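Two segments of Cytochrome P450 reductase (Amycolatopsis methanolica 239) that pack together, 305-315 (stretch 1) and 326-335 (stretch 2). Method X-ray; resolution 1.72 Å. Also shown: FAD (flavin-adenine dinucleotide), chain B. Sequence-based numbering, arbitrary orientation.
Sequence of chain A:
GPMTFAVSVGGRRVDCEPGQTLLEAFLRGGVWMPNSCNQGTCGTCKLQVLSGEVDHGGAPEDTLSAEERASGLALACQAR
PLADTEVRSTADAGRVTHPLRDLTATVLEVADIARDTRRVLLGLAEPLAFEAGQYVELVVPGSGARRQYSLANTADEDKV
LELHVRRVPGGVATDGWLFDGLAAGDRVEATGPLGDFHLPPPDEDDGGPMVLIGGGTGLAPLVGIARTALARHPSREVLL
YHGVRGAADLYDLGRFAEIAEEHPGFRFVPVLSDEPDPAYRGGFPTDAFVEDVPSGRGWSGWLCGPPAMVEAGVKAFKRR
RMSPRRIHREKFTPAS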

# COMPACT_ATOMS: atom_id res chain seq x y z
N GLY A 305 1.57 3.30 7.29
CA GLY A 305 0.67 3.80 8.30
C GLY A 305 0.22 5.19 7.94
O GLY A 305 0.34 5.62 6.80
N PRO A 306 -0.27 5.94 8.93
CA PRO A 306 -0.68 7.32 8.66
C PRO A 306 0.48 8.11 8.07
O PRO A 306 1.65 7.86 8.38
CB PRO A 306 -1.08 7.85 10.04
CG PRO A 306 -1.49 6.60 10.80
CD PRO A 306 -0.53 5.54 10.32
N PRO A 307 0.18 9.10 7.21
CA PRO A 307 1.26 9.81 6.50
C PRO A 307 2.32 10.43 7.40
O PRO A 307 3.52 10.34 7.10
CB PRO A 307 0.53 10.91 5.71
CG PRO A 307 -0.90 10.55 5.73
CD PRO A 307 -1.17 9.55 6.81
N ALA A 308 1.91 11.07 8.49
CA ALA A 308 2.90 11.77 9.32
C ALA A 308 3.86 10.77 9.96
O ALA A 308 5.06 11.05 10.09
CB ALA A 308 2.19 12.61 10.38
N MET A 309 3.33 9.62 10.38
CA MET A 309 4.17 8.56 10.95
C MET A 309 5.18 8.05 9.93
O MET A 309 6.35 7.84 10.25
CB MET A 309 3.28 7.42 11.44
CG MET A 309 4.02 6.30 12.11
SD MET A 309 3.69 4.70 11.30
CE MET A 309 4.67 4.80 9.85
N VAL A 310 4.73 7.85 8.69
CA VAL A 310 5.65 7.40 7.65
C VAL A 310 6.72 8.45 7.40
O VAL A 310 7.92 8.15 7.35
CB VAL A 310 4.88 7.04 6.37
CG1 VAL A 310 5.87 6.71 5.25
CG2 VAL A 310 3.96 5.85 6.60
N GLU A 311 6.31 9.72 7.24
CA GLU A 311 7.30 10.74 6.90
C GLU A 311 8.29 10.94 8.03
O GLU A 311 9.49 11.09 7.79
CB GLU A 311 6.60 12.05 6.53
CG GLU A 311 6.08 12.02 5.09
CD GLU A 311 7.15 11.66 4.03
OE1 GLU A 311 7.67 12.59 3.37
OE2 GLU A 311 7.46 10.46 3.81
N ALA A 312 7.82 10.93 9.28
CA ALA A 312 8.75 11.05 10.39
C ALA A 312 9.68 9.84 10.45
O ALA A 312 10.88 9.98 10.72
CB ALA A 312 7.99 11.21 11.71
N GLY A 313 9.13 8.65 10.18
CA GLY A 313 9.95 7.45 10.20
C GLY A 313 11.02 7.45 9.13
O GLY A 313 12.16 7.05 9.39
N VAL A 314 10.69 7.90 7.92
CA VAL A 314 11.69 7.99 6.85
C VAL A 314 12.85 8.87 7.30
O VAL A 314 14.03 8.53 7.11
CB VAL A 314 11.06 8.52 5.55
CG1 VAL A 314 12.14 8.97 4.58
CG2 VAL A 314 10.18 7.46 4.92
N LYS A 315 12.54 10.03 7.88
CA LYS A 315 13.62 10.93 8.27
C LYS A 315 14.47 10.32 9.38
O LYS A 315 15.69 10.49 9.39
CB LYS A 315 13.04 12.29 8.68
CG LYS A 315 12.56 13.07 7.46
CD LYS A 315 11.71 14.27 7.82
CE LYS A 315 10.93 14.73 6.59
NZ LYS A 315 10.18 16.00 6.81
N ARG A 326 16.95 2.45 -0.20
CA ARG A 326 16.42 1.24 0.40
C ARG A 326 15.30 1.53 1.39
O ARG A 326 14.98 0.67 2.23
CB ARG A 326 17.56 0.47 1.08
CG ARG A 326 18.65 0.11 0.08
CD ARG A 326 19.74 -0.73 0.72
NE ARG A 326 19.29 -2.07 1.07
CZ ARG A 326 19.55 -3.17 0.36
NH1 ARG A 326 20.27 -3.10 -0.76
NH2 ARG A 326 19.08 -4.35 0.77
N ILE A 327 14.68 2.70 1.28
CA ILE A 327 13.57 3.07 2.14
C ILE A 327 12.30 3.06 1.31
O ILE A 327 12.22 3.74 0.28
CB ILE A 327 13.81 4.44 2.79
CG1 ILE A 327 15.08 4.41 3.65
CG2 ILE A 327 12.57 4.88 3.57
CD1 ILE A 327 15.48 5.76 4.24
N HIS A 328 11.32 2.32 1.78
CA HIS A 328 10.07 2.10 1.06
C HIS A 328 8.90 2.58 1.92
O HIS A 328 8.91 2.37 3.14
CB HIS A 328 9.90 0.61 0.71
CG HIS A 328 11.11 -0.00 0.08
ND1 HIS A 328 11.23 -0.19 -1.28
CD2 HIS A 328 12.27 -0.46 0.62
CE1 HIS A 328 12.40 -0.74 -1.55
NE2 HIS A 328 13.05 -0.91 -0.42
N ARG A 329 7.90 3.22 1.31
CA ARG A 329 6.84 3.87 2.08
C ARG A 329 5.48 3.58 1.48
O ARG A 329 5.33 3.55 0.25
CB ARG A 329 6.99 5.42 2.11
CG ARG A 329 8.39 5.97 2.05
CD ARG A 329 8.51 7.18 1.12
NE ARG A 329 9.84 7.78 1.23
CZ ARG A 329 10.94 7.24 0.71
NH1 ARG A 329 10.87 6.11 0.02
NH2 ARG A 329 12.11 7.83 0.88
N GLU A 330 4.48 3.40 2.35
CA GLU A 330 3.07 3.34 1.96
C GLU A 330 2.28 4.19 2.94
O GLU A 330 2.15 3.85 4.13
CB GLU A 330 2.54 1.89 1.94
CG GLU A 330 1.11 1.79 1.41
CD GLU A 330 1.09 1.70 -0.11
OE1 GLU A 330 1.65 2.61 -0.76
OE2 GLU A 330 0.54 0.72 -0.65
N LYS A 331 1.73 5.31 2.49
CA LYS A 331 1.00 6.20 3.40
C LYS A 331 -0.50 5.98 3.28
O LYS A 331 -1.06 6.05 2.17
CB LYS A 331 1.35 7.66 3.12
CG LYS A 331 2.84 7.91 3.04
CD LYS A 331 3.09 9.32 2.57
CE LYS A 331 4.41 9.84 3.06
NZ LYS A 331 4.92 10.89 2.13
N PHE A 332 -1.15 5.74 4.42
CA PHE A 332 -2.61 5.59 4.51
C PHE A 332 -3.24 6.98 4.57
O PHE A 332 -3.86 7.39 5.56
CB PHE A 332 -3.00 4.75 5.73
CG PHE A 332 -2.69 3.27 5.61
CD1 PHE A 332 -2.06 2.75 4.50
CD2 PHE A 332 -3.06 2.40 6.64
CE1 PHE A 332 -1.79 1.39 4.39
CE2 PHE A 332 -2.80 1.03 6.55
CZ PHE A 332 -2.16 0.53 5.42
N THR A 333 -3.10 7.73 3.49
CA THR A 333 -3.58 9.10 3.48
C THR A 333 -5.10 9.15 3.40
O THR A 333 -5.69 8.52 2.52
CB THR A 333 -2.98 9.86 2.30
OG1 THR A 333 -1.55 9.84 2.40
CG2 THR A 333 -3.46 11.29 2.31
N PRO A 334 -5.76 9.88 4.30
CA PRO A 334 -7.22 9.99 4.23
C PRO A 334 -7.69 10.47 2.86
O PRO A 334 -7.02 11.27 2.19
CB PRO A 334 -7.55 11.01 5.33
CG PRO A 334 -6.46 10.77 6.34
CD PRO A 334 -5.22 10.52 5.51
N ALA A 335 -8.85 9.97 2.45
CA ALA A 335 -9.47 10.29 1.18
C ALA A 335 -10.47 11.42 1.30
O ALA A 335 -11.07 11.80 0.29
CB ALA A 335 -10.18 9.05 0.62
PA FAD B . -13.48 9.01 6.02
O1A FAD B . -14.97 9.18 5.89
O2A FAD B . -12.72 9.23 4.73
O5B FAD B . -12.87 10.05 7.15
C5B FAD B . -13.70 10.48 8.21
C4B FAD B . -12.97 11.65 8.92
O4B FAD B . -11.95 11.20 9.59
C3B FAD B . -12.38 12.62 7.88
O3B FAD B . -12.47 13.89 8.36
C2B FAD B . -10.91 12.16 7.73
O2B FAD B . -10.04 13.26 7.23
C1B FAD B . -10.59 11.75 8.93
N9A FAD B . -9.72 10.61 8.90
C8A FAD B . -9.53 9.77 7.87
N7A FAD B . -8.67 8.82 8.26
C5A FAD B . -8.34 9.07 9.54
C6A FAD B . -7.50 8.41 10.40
N6A FAD B . -6.64 7.25 10.40
N1A FAD B . -7.34 8.86 11.64
C2A FAD B . -8.00 9.97 12.05
N3A FAD B . -8.83 10.63 11.21
C4A FAD B . -8.99 10.17 9.94
N1 FAD B . -6.90 1.69 6.20
C2 FAD B . -6.98 0.45 6.95
O2 FAD B . -7.63 0.39 7.94
N3 FAD B . -6.26 -0.74 6.46
C4 FAD B . -5.45 -0.73 5.28
O4 FAD B . -4.87 -1.70 4.93
C4X FAD B . -5.36 0.57 4.55
N5 FAD B . -4.59 0.61 3.34
C5X FAD B . -4.50 1.89 2.64
C6 FAD B . -3.69 1.95 1.50
C7 FAD B . -3.63 3.18 0.84
C7M FAD B . -2.72 3.06 -0.38
C8 FAD B . -4.33 4.29 1.29
C8M FAD B . -4.21 5.58 0.50
C9 FAD B . -5.13 4.23 2.43
C9A FAD B . -5.20 3.02 3.10
N10 FAD B . -6.04 2.97 4.31
C10 FAD B . -6.09 1.73 5.01
C1' FAD B . -6.84 4.13 4.75
C2' FAD B . -8.27 3.78 4.17
O2' FAD B . -8.33 3.71 2.75
C3' FAD B . -9.39 4.76 4.60
O3' FAD B . -8.92 6.06 4.38
C4' FAD B . -9.75 4.59 6.08
O4' FAD B . -10.29 3.31 6.30
C5' FAD B . -10.79 5.65 6.52
O5' FAD B . -11.83 5.70 5.57
P FAD B . -13.34 6.12 6.05
O1P FAD B . -14.20 6.23 4.82
O2P FAD B . -13.84 5.20 7.14
O3P FAD B . -13.14 7.59 6.75

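A helix laid against a strand often presents one stripe of side chains to alternate strand residues, and this segment of a cytochrome P450 reductase is a compact example. The axes of helix 307-315 and strand 327-331 run nearly antiparallel, at 163°, and approach to 7.9 Å, a spacing that leaves room for a layer of side chains between them.

Ile-327 opens the contact, pointing toward the helix so that its CG2 lies 3.8 Å from CG2 of Val-314. His-328 points away, as alternation in a strand requires. Arg-329 points toward the helix again: its CB sits 3.6 Å from Val-310 CG1, and its CG 3.7 Å from Val-314 CG2. Its guanidinium has Glu-311 OE2 near its plane, at the edge, but OE2 to NE is 4.4 Å, too long for a salt bridge; NH1 makes a weak hydrogen bond to the carbonyl O of Ile-327 (2.7 Å).

Glu-330 turns its side chain away and contributes its backbone, its O accepting a hydrogen bond from Gly-305 N at 3.3 Å. The carboxylate of Glu-311 finds its salt bridge two residues on from Arg-329, with OE2 3.1 Å from NZ of the extended Lys-331, while Lys-331 CB packs 4.0 Å from Pro-307 CA. Lys-331 also pairs with Gly-305 in a parallel bridge, closed when Phe-332 N donates a nearly linear hydrogen bond to Gly-305 O (2.8 Å, 176°). Short backbone pairing thus precedes the helix, and side-chain packing follows along it.

Beyond the strand, Phe-332 places a ring face against the flavin, its CE1 3.1 Å from FAD N5. Pro-307 meets the residues that follow Phe-332: its CG lies 3.5 Å from Thr-333 OG1 and 4.3 Å from Pro-334 CD.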